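Long-range contacts in FI20010p1 (Drosophila melanogaster, PDB 7CFB), which probably acts as a Tudor-domain scaffold in piRNA-guided gene silencing, taking part in assembly of the piRNA amplification complex: residues I109-I114 and Y126-G131; A42-N47 and V66-E71. All coordinates share one frame; numbering follows the deposited sequence.

Interaction 1. Residues I109-I114 and Y126-G131; sequences ITRITI and YLIDFG
Tyr126 and Thr113 form an antiparallel hydrogen-bonded pair: Tyr126 N gives its hydrogen to Thr113 O at 2.9 Å, and Thr113 N returns one to Tyr126 O at 3.1 Å. Beta-branched Thr113 suits the strand; its CG2 lies near Tyr126 CB, while its hydroxyl bonds to Asp97 O. The Tyr126 ring leads away to stack on His133. Leu127, branched and apolar, suits a place between Ile112 and Ile134; its CD2 meets Ile112 CG1 at 3.7 Å. These two strands are the hairpin 108-117/123-127 of the Tudor core in Krimper's first extended Tudor domain, and after Leu127 the chain leaves the sheet in a turn. Chi1 of 73° sets Ile128 CG1 between its own N and carbonyl carbon; an extended chi2 carries CD1 over the centre of the Arg111 guanidinium, 3.6 Å from CZ. Asp129 offers two oxygens to match two nitrogens in a side-on salt bridge: Arg111 NE reaches OD2 at 2.9 Å and 175°, NH2 reaches OD1 at 2.9 Å, both through syn lone pairs, the planes 17° apart. Arg111 NH1 and NH2 also bond to Leu152 O and Pro153 O, and Asp129 OD1 to Gln155 N, which probably offsets the buried charges. One water joins OD2 to Arg111 N; another links Asp129 N, Arg111 O and Thr110 OG1. Phe130 offers a flat face to Thr110, whose OG1 lies over it, displaced toward the rim, 3.3 Å from CZ.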
ATOM      1  N   ILE A 109      -7.934  -1.143  -8.103  1.00 26.13           N
ATOM      2  CA  ILE A 109      -8.308  -1.931  -6.905  1.00 27.50           C
ATOM      3  C   ILE A 109      -7.025  -2.279  -6.153  1.00 28.11           C
ATOM      4  O   ILE A 109      -6.172  -2.940  -6.716  1.00 22.40           O
ATOM      5  CB  ILE A 109      -9.125  -3.157  -7.307  1.00 30.36           C
ATOM      6  CG1 ILE A 109     -10.464  -2.759  -7.923  1.00 28.82           C
ATOM      7  CG2 ILE A 109      -9.286  -4.095  -6.143  1.00 25.54           C
ATOM      8  CD1 ILE A 109     -11.294  -3.928  -8.333  1.00 29.36           C
ATOM      9  N   THR A 110      -6.958  -1.896  -4.889  1.00 26.51           N
ATOM     10  CA  THR A 110      -5.720  -2.094  -4.106  1.00 23.46           C
ATOM     11  C   THR A 110      -5.970  -2.932  -2.853  1.00 26.13           C
ATOM     12  O   THR A 110      -7.063  -2.902  -2.361  1.00 24.02           O
ATOM     13  CB  THR A 110      -5.126  -0.733  -3.766  1.00 29.02           C
ATOM     14  OG1 THR A 110      -3.759  -0.872  -3.408  1.00 36.64           O
ATOM     15  CG2 THR A 110      -5.892  -0.018  -2.684  1.00 24.58           C
ATOM     16  N   ARG A 111      -4.928  -3.605  -2.374  1.00 25.27           N
ATOM     17  CA  ARG A 111      -4.980  -4.469  -1.168  1.00 27.03           C
ATOM     18  C   ARG A 111      -5.060  -3.583   0.067  1.00 25.88           C
ATOM     19  O   ARG A 111      -4.414  -2.582   0.095  1.00 28.32           O
ATOM     20  CB  ARG A 111      -3.851  -5.499  -1.142  1.00 22.48           C
ATOM     21  CG  ARG A 111      -3.792  -6.391  -2.365  1.00 21.97           C
ATOM     22  CD  ARG A 111      -3.010  -7.650  -2.118  1.00 24.55           C
ATOM     23  NE  ARG A 111      -1.631  -7.324  -1.868  1.00 26.42           N
ATOM     24  CZ  ARG A 111      -0.767  -8.105  -1.280  1.00 24.33           C
ATOM     25  NH1 ARG A 111      -1.112  -9.296  -0.861  1.00 24.42           N
ATOM     26  NH2 ARG A 111       0.449  -7.679  -1.093  1.00 28.14           N
ATOM     27  N   ILE A 112      -5.850  -3.999   1.026  1.00 22.62           N
ATOM     28  CA  ILE A 112      -6.138  -3.194   2.230  1.00 22.10           C
ATOM     29  C   ILE A 112      -6.345  -4.120   3.419  1.00 27.37           C
ATOM     30  O   ILE A 112      -6.720  -5.246   3.221  1.00 25.50           O
ATOM     31  CB  ILE A 112      -7.407  -2.366   1.949  1.00 23.96           C
ATOM     32  CG1 ILE A 112      -7.709  -1.310   3.014  1.00 25.14           C
ATOM     33  CG2 ILE A 112      -8.594  -3.254   1.638  1.00 24.31           C
ATOM     34  CD1 ILE A 112      -8.967  -0.546   2.813  1.00 24.82           C
ATOM     35  N   THR A 113      -6.090  -3.605   4.603  1.00 20.55           N
ATOM     36  CA  THR A 113      -6.418  -4.299   5.850  1.00 23.30           C
ATOM     37  C   THR A 113      -7.021  -3.271   6.816  1.00 25.90           C
ATOM     38  O   THR A 113      -6.596  -2.147   6.781  1.00 27.95           O
ATOM     39  CB  THR A 113      -5.201  -5.025   6.412  1.00 24.85           C
ATOM     40  OG1 THR A 113      -5.743  -5.718   7.520  1.00 26.85           O
ATOM     41  CG2 THR A 113      -4.095  -4.094   6.842  1.00 20.14           C
ATOM     42  N   ILE A 114      -8.005  -3.668   7.600  1.00 24.01           N
ATOM     43  CA  ILE A 114      -8.584  -2.787   8.637  1.00 25.35           C
ATOM     44  C   ILE A 114      -7.788  -3.030   9.918  1.00 27.45           C
ATOM     45  O   ILE A 114      -7.721  -4.128  10.355  1.00 31.75           O
ATOM     46  CB  ILE A 114     -10.080  -3.034   8.850  1.00 28.76           C
ATOM     47  CG1 ILE A 114     -10.868  -2.902   7.554  1.00 33.22           C
ATOM     48  CG2 ILE A 114     -10.605  -2.088   9.899  1.00 32.88           C
ATOM     49  CD1 ILE A 114     -11.055  -1.501   7.135  1.00 35.73           C
ATOM     50  N   TYR A 126      -5.085   0.313   6.346  1.00 23.31           N
ATOM     51  CA  TYR A 126      -3.732   0.412   5.772  1.00 23.48           C
ATOM     52  C   TYR A 126      -3.696  -0.163   4.356  1.00 22.30           C
ATOM     53  O   TYR A 126      -4.090  -1.254   4.142  1.00 21.58           O
ATOM     54  CB  TYR A 126      -2.749  -0.287   6.703  1.00 26.34           C
ATOM     55  CG  TYR A 126      -1.310  -0.259   6.275  1.00 28.48           C
ATOM     56  CD1 TYR A 126      -0.696   0.927   5.954  1.00 28.85           C
ATOM     57  CD2 TYR A 126      -0.568  -1.411   6.186  1.00 27.16           C
ATOM     58  CE1 TYR A 126       0.624   0.983   5.580  1.00 27.35           C
ATOM     59  CE2 TYR A 126       0.749  -1.380   5.784  1.00 26.83           C
ATOM     60  CZ  TYR A 126       1.352  -0.178   5.485  1.00 27.72           C
ATOM     61  OH  TYR A 126       2.640  -0.101   5.102  1.00 28.87           O
ATOM     62  N   LEU A 127      -3.169   0.613   3.438  1.00 28.15           N
ATOM     63  CA  LEU A 127      -2.988   0.164   2.044  1.00 25.25           C
ATOM     64  C   LEU A 127      -1.603  -0.476   2.011  1.00 25.15           C
ATOM     65  O   LEU A 127      -0.639   0.212   1.846  1.00 25.15           O
ATOM     66  CB  LEU A 127      -3.127   1.372   1.121  1.00 24.20           C
ATOM     67  CG  LEU A 127      -4.438   2.136   1.233  1.00 29.98           C
ATOM     68  CD1 LEU A 127      -4.639   3.030   0.051  1.00 30.20           C
ATOM     69  CD2 LEU A 127      -5.603   1.194   1.344  1.00 29.79           C
ATOM     70  N   ILE A 128      -1.585  -1.794   2.126  1.00 25.44           N
ATOM     71  CA  ILE A 128      -0.345  -2.598   2.313  1.00 22.66           C
ATOM     72  C   ILE A 128       0.636  -2.418   1.157  1.00 28.18           C
ATOM     73  O   ILE A 128       1.799  -2.514   1.400  1.00 24.58           O
ATOM     74  CB  ILE A 128      -0.651  -4.066   2.665  1.00 24.02           C
ATOM     75  CG1 ILE A 128      -1.185  -4.867   1.482  1.00 23.76           C
ATOM     76  CG2 ILE A 128      -1.559  -4.159   3.871  1.00 18.56           C
ATOM     77  CD1 ILE A 128      -1.382  -6.314   1.757  1.00 20.35           C
ATOM     78  N   ASP A 129       0.154  -2.269  -0.062  1.00 24.24           N
ATOM     79  CA  ASP A 129       1.049  -2.128  -1.231  1.00 24.77           C
ATOM     80  C   ASP A 129       1.539  -0.695  -1.427  1.00 23.14           C
ATOM     81  O   ASP A 129       2.525  -0.556  -2.101  1.00 26.25           O
ATOM     82  CB  ASP A 129       0.443  -2.792  -2.465  1.00 27.55           C
ATOM     83  CG  ASP A 129       0.145  -4.257  -2.240  1.00 31.83           C
ATOM     84  OD1 ASP A 129       0.899  -4.880  -1.557  1.00 25.16           O
ATOM     85  OD2 ASP A 129      -0.855  -4.708  -2.694  1.00 24.95           O
ATOM     86  N   PHE A 130       0.836   0.302  -0.892  1.00 27.67           N
ATOM     87  CA  PHE A 130       1.215   1.730  -1.061  1.00 25.94           C
ATOM     88  C   PHE A 130       1.853   2.345   0.188  1.00 33.73           C
ATOM     89  O   PHE A 130       2.425   3.382   0.071  1.00 32.81           O
ATOM     90  CB  PHE A 130       0.005   2.585  -1.418  1.00 27.20           C
ATOM     91  CG  PHE A 130      -0.738   2.204  -2.666  1.00 29.02           C
ATOM     92  CD1 PHE A 130      -0.214   1.308  -3.573  1.00 38.59           C
ATOM     93  CD2 PHE A 130      -1.979   2.743  -2.933  1.00 39.24           C
ATOM     94  CE1 PHE A 130      -0.917   0.953  -4.707  1.00 35.24           C
ATOM     95  CE2 PHE A 130      -2.672   2.407  -4.081  1.00 44.77           C
ATOM     96  CZ  PHE A 130      -2.135   1.514  -4.969  1.00 35.99           C
ATOM     97  N   GLY A 131       1.809   1.673   1.320  1.00 23.57           N
ATOM     98  CA  GLY A 131       2.342   2.236   2.561  1.00 25.25           C
ATOM     99  C   GLY A 131       1.560   3.436   3.056  1.00 32.90           C
ATOM    100  O   GLY A 131       2.155   4.263   3.668  1.00 34.68           O
TER
HETATM  101  O   HOH W   1      -2.325  -1.243  -1.062  1.00 23.43           O
HETATM  102  O   HOH W   2      -2.560  -3.299  -4.248  1.00 24.68           O

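Interaction 2. Residues A42-N47 and V66-E71; sequences AAFPEN and VAKWDE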
ATOM      1  N   ALA A  42      14.072  -9.722   2.029  1.00 22.72           N
ATOM      2  CA  ALA A  42      15.153 -10.294   1.193  1.00 22.66           C
ATOM      3  C   ALA A  42      15.370  -9.498  -0.104  1.00 32.17           C
ATOM      4  O   ALA A  42      16.429  -9.576  -0.642  1.00 26.66           O
ATOM      5  CB  ALA A  42      14.886 -11.738   0.912  1.00 25.68           C
ATOM      6  N   ALA A  43      14.368  -8.760  -0.580  1.00 31.07           N
ATOM      7  CA  ALA A  43      14.409  -7.890  -1.775  1.00 28.20           C
ATOM      8  C   ALA A  43      15.324  -6.662  -1.595  1.00 30.20           C
ATOM      9  O   ALA A  43      15.623  -6.041  -2.573  1.00 27.56           O
ATOM     10  CB  ALA A  43      13.005  -7.503  -2.135  1.00 25.34           C
ATOM     11  N   PHE A  44      15.711  -6.308  -0.378  1.00 26.79           N
ATOM     12  CA  PHE A  44      16.567  -5.123  -0.149  1.00 27.21           C
ATOM     13  C   PHE A  44      17.823  -5.503   0.643  1.00 26.38           C
ATOM     14  O   PHE A  44      17.916  -5.217   1.802  1.00 29.36           O
ATOM     15  CB  PHE A  44      15.734  -4.038   0.519  1.00 22.96           C
ATOM     16  CG  PHE A  44      14.537  -3.615  -0.279  1.00 27.30           C
ATOM     17  CD1 PHE A  44      13.349  -4.292  -0.173  1.00 28.16           C
ATOM     18  CD2 PHE A  44      14.610  -2.565  -1.160  1.00 28.08           C
ATOM     19  CE1 PHE A  44      12.245  -3.895  -0.893  1.00 27.12           C
ATOM     20  CE2 PHE A  44      13.508  -2.178  -1.889  1.00 28.77           C
ATOM     21  CZ  PHE A  44      12.329  -2.845  -1.754  1.00 25.08           C
ATOM     22  N   PRO A  45      18.784  -6.159  -0.007  1.00 22.14           N
ATOM     23  CA  PRO A  45      19.987  -6.552   0.643  1.00 26.63           C
ATOM     24  C   PRO A  45      20.833  -5.351   1.047  1.00 26.20           C
ATOM     25  O   PRO A  45      21.071  -4.504   0.282  1.00 23.06           O
ATOM     26  CB  PRO A  45      20.773  -7.363  -0.383  1.00 29.55           C
ATOM     27  CG  PRO A  45      19.880  -7.508  -1.562  1.00 28.56           C
ATOM     28  CD  PRO A  45      18.734  -6.553  -1.379  1.00 26.24           C
ATOM     29  N   GLU A  46      21.385  -5.441   2.242  1.00 27.42           N
ATOM     30  CA  GLU A  46      22.299  -4.427   2.813  1.00 31.96           C
ATOM     31  C   GLU A  46      23.576  -4.344   1.966  1.00 27.00           C
ATOM     32  O   GLU A  46      23.989  -5.347   1.437  1.00 24.94           O
ATOM     33  CB  GLU A  46      22.751  -4.869   4.203  1.00 27.86           C
ATOM     34  CG  GLU A  46      21.867  -4.442   5.340  1.00 34.31           C
ATOM     35  CD  GLU A  46      22.285  -4.890   6.724  1.00 43.87           C
ATOM     36  OE1 GLU A  46      21.622  -4.514   7.666  1.00 34.85           O
ATOM     37  OE2 GLU A  46      23.249  -5.638   6.829  1.00 42.41           O
ATOM     38  N   ASN A  47      24.175  -3.164   1.928  1.00 27.43           N
ATOM     39  CA  ASN A  47      25.444  -2.840   1.230  1.00 31.51           C
ATOM     40  C   ASN A  47      25.316  -3.038  -0.268  1.00 34.36           C
ATOM     41  O   ASN A  47      26.240  -3.472  -0.864  1.00 34.77           O
ATOM     42  CB  ASN A  47      26.618  -3.590   1.848  1.00 33.02           C
ATOM     43  CG  ASN A  47      26.754  -3.257   3.310  1.00 41.66           C
ATOM     44  OD1 ASN A  47      26.861  -2.105   3.673  1.00 38.04           O
ATOM     45  ND2 ASN A  47      26.698  -4.262   4.146  1.00 46.81           N
ATOM     46  N   VAL A  66       9.233   1.982   0.015  1.00 25.20           N
ATOM     47  CA  VAL A  66       9.753   1.489  -1.285  1.00 22.68           C
ATOM     48  C   VAL A  66       9.124   0.134  -1.585  1.00 25.55           C
ATOM     49  O   VAL A  66       8.838  -0.588  -0.656  1.00 30.55           O
ATOM     50  CB  VAL A  66      11.285   1.457  -1.352  1.00 28.43           C
ATOM     51  CG1 VAL A  66      11.866   2.847  -1.308  1.00 27.11           C
ATOM     52  CG2 VAL A  66      11.883   0.588  -0.278  1.00 24.99           C
ATOM     53  N   ALA A  67       8.857  -0.125  -2.858  1.00 25.06           N
ATOM     54  CA  ALA A  67       8.223  -1.379  -3.299  1.00 32.34           C
ATOM     55  C   ALA A  67       8.955  -1.953  -4.498  1.00 27.85           C
ATOM     56  O   ALA A  67       9.194  -1.231  -5.442  1.00 30.44           O
ATOM     57  CB  ALA A  67       6.780  -1.140  -3.606  1.00 30.69           C
ATOM     58  N   LYS A  68       9.305  -3.219  -4.410  1.00 30.31           N
ATOM     59  CA  LYS A  68       9.984  -3.894  -5.531  1.00 29.63           C
ATOM     60  C   LYS A  68       9.051  -4.042  -6.728  1.00 32.24           C
ATOM     61  O   LYS A  68       9.503  -3.803  -7.792  1.00 31.86           O
ATOM     62  CB  LYS A  68      10.650  -5.186  -5.082  1.00 28.80           C
ATOM     63  CG  LYS A  68      12.152  -5.079  -4.928  1.00 34.21           C
ATOM     64  CD  LYS A  68      12.818  -4.875  -6.229  1.00 35.77           C
ATOM     65  CE  LYS A  68      14.282  -5.223  -6.245  1.00 42.37           C
ATOM     66  NZ  LYS A  68      14.886  -4.809  -7.522  1.00 39.82           N
ATOM     67  N   TRP A  69       7.789  -4.415  -6.524  1.00 25.79           N
ATOM     68  CA  TRP A  69       6.836  -4.619  -7.647  1.00 25.60           C
ATOM     69  C   TRP A  69       7.464  -5.568  -8.665  1.00 33.17           C
ATOM     70  O   TRP A  69       7.433  -5.283  -9.837  1.00 32.57           O
ATOM     71  CB  TRP A  69       6.368  -3.301  -8.271  1.00 31.15           C
ATOM     72  CG  TRP A  69       5.344  -2.588  -7.456  1.00 31.10           C
ATOM     73  CD1 TRP A  69       5.486  -1.387  -6.846  1.00 36.12           C
ATOM     74  CD2 TRP A  69       4.027  -3.037  -7.130  1.00 30.69           C
ATOM     75  NE1 TRP A  69       4.351  -1.057  -6.179  1.00 34.87           N
ATOM     76  CE2 TRP A  69       3.442  -2.052  -6.324  1.00 29.96           C
ATOM     77  CE3 TRP A  69       3.282  -4.169  -7.439  1.00 27.96           C
ATOM     78  CZ2 TRP A  69       2.150  -2.148  -5.843  1.00 25.59           C
ATOM     79  CZ3 TRP A  69       2.015  -4.282  -6.931  1.00 26.56           C
ATOM     80  CH2 TRP A  69       1.458  -3.282  -6.157  1.00 25.24           C
ATOM     81  N   ASP A  70       8.085  -6.655  -8.164  1.00 36.70           N
ATOM     82  CA  ASP A  70       8.740  -7.749  -8.949  1.00 38.19           C
ATOM     83  C   ASP A  70       7.721  -8.734  -9.552  1.00 43.02           C
ATOM     84  O   ASP A  70       6.611  -8.914  -8.971  1.00 37.79           O
ATOM     85  CB  ASP A  70       9.719  -8.559  -8.102  1.00 31.93           C
ATOM     86  CG  ASP A  70       9.122  -9.748  -7.363  1.00 50.30           C
ATOM     87  OD1 ASP A  70       7.951  -9.689  -6.943  1.00 55.53           O
ATOM     88  OD2 ASP A  70       9.858 -10.712  -7.183  1.00 70.64           O
ATOM     89  N   GLU A  71       8.171  -9.464 -10.580  1.00 42.30           N
ATOM     90  CA  GLU A  71       7.321 -10.358 -11.407  1.00 43.07           C
ATOM     91  C   GLU A  71       6.484 -11.273 -10.504  1.00 35.81           C
ATOM     92  O   GLU A  71       5.419 -11.587 -10.882  1.00 38.52           O
ATOM     93  CB  GLU A  71       8.113 -11.055 -12.508  1.00 50.14           C
ATOM     94  CG  GLU A  71       8.251 -10.222 -13.771  1.00 63.27           C
ATOM     95  CD  GLU A  71       6.967  -9.847 -14.492  1.00 71.66           C
ATOM     96  OE1 GLU A  71       6.925  -8.778 -15.110  1.00 61.52           O
ATOM     97  OE2 GLU A  71       6.015 -10.637 -14.433  1.00 71.21           O
TER
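Lys68 NZ is hydrogen-bonded to Thr51 O of strand 49-57, and the aliphatic part of the same side chain lies against Ala43 and Phe44. The chain bends at chi2 (-67°), which turns CD aside just beyond CG. That CG methylene does the touching: it stands 3.8 Å from Ala43 CB and 3.9 Å from Phe44 CZ. A lysine suits this partly exposed place because its methylenes can pack while its ammonium seeks a carbonyl. The small methyl of Ala43 allows the close approach, whereas the far end of the Phe44 ring reaches deeper. There Phe44 CE2 meets one methyl of Val66, CG2, at 3.6 Å, and the carbonyl carbon of Ala67 lies at the ring edge. With Val66 CG1 anti to the carbonyl carbon (chi1 -66°), CG2 takes the place between backbone N and carbonyl carbon. Val50, Ala52 and Leu189 also touch Phe44, so the loop before strand 49-57 packs on the five-stranded sheet, whose strand order is consistent with the OB-like fold of an extended Tudor domain. No hydrogen bond joins the two segments; their mutual hold therefore rests on apolar burial and van der Waals contact, less demanding of exact direction than a hydrogen bond.

Along the chain the contacts come in series: interaction 2 closes before interaction 1 opens, and their centres are about 18 Å apart. Interaction 1 belongs to the six-stranded antiparallel sheet, near the centre of the chain; interaction 2 packs a loop onto the five-stranded sheet, farther out. The two meet through the turns that follow their strands, where Asp129 CB lies 3.8 Å from Trp69 CZ2. Gln155 serves both turns, with its backbone N bonded to Asp129 and its side-chain OE1 to Trp69 N. The five-stranded sheet has strands before and after the six-stranded one in sequence, consistent with an extended Tudor domain in which the two parts form one compact unit.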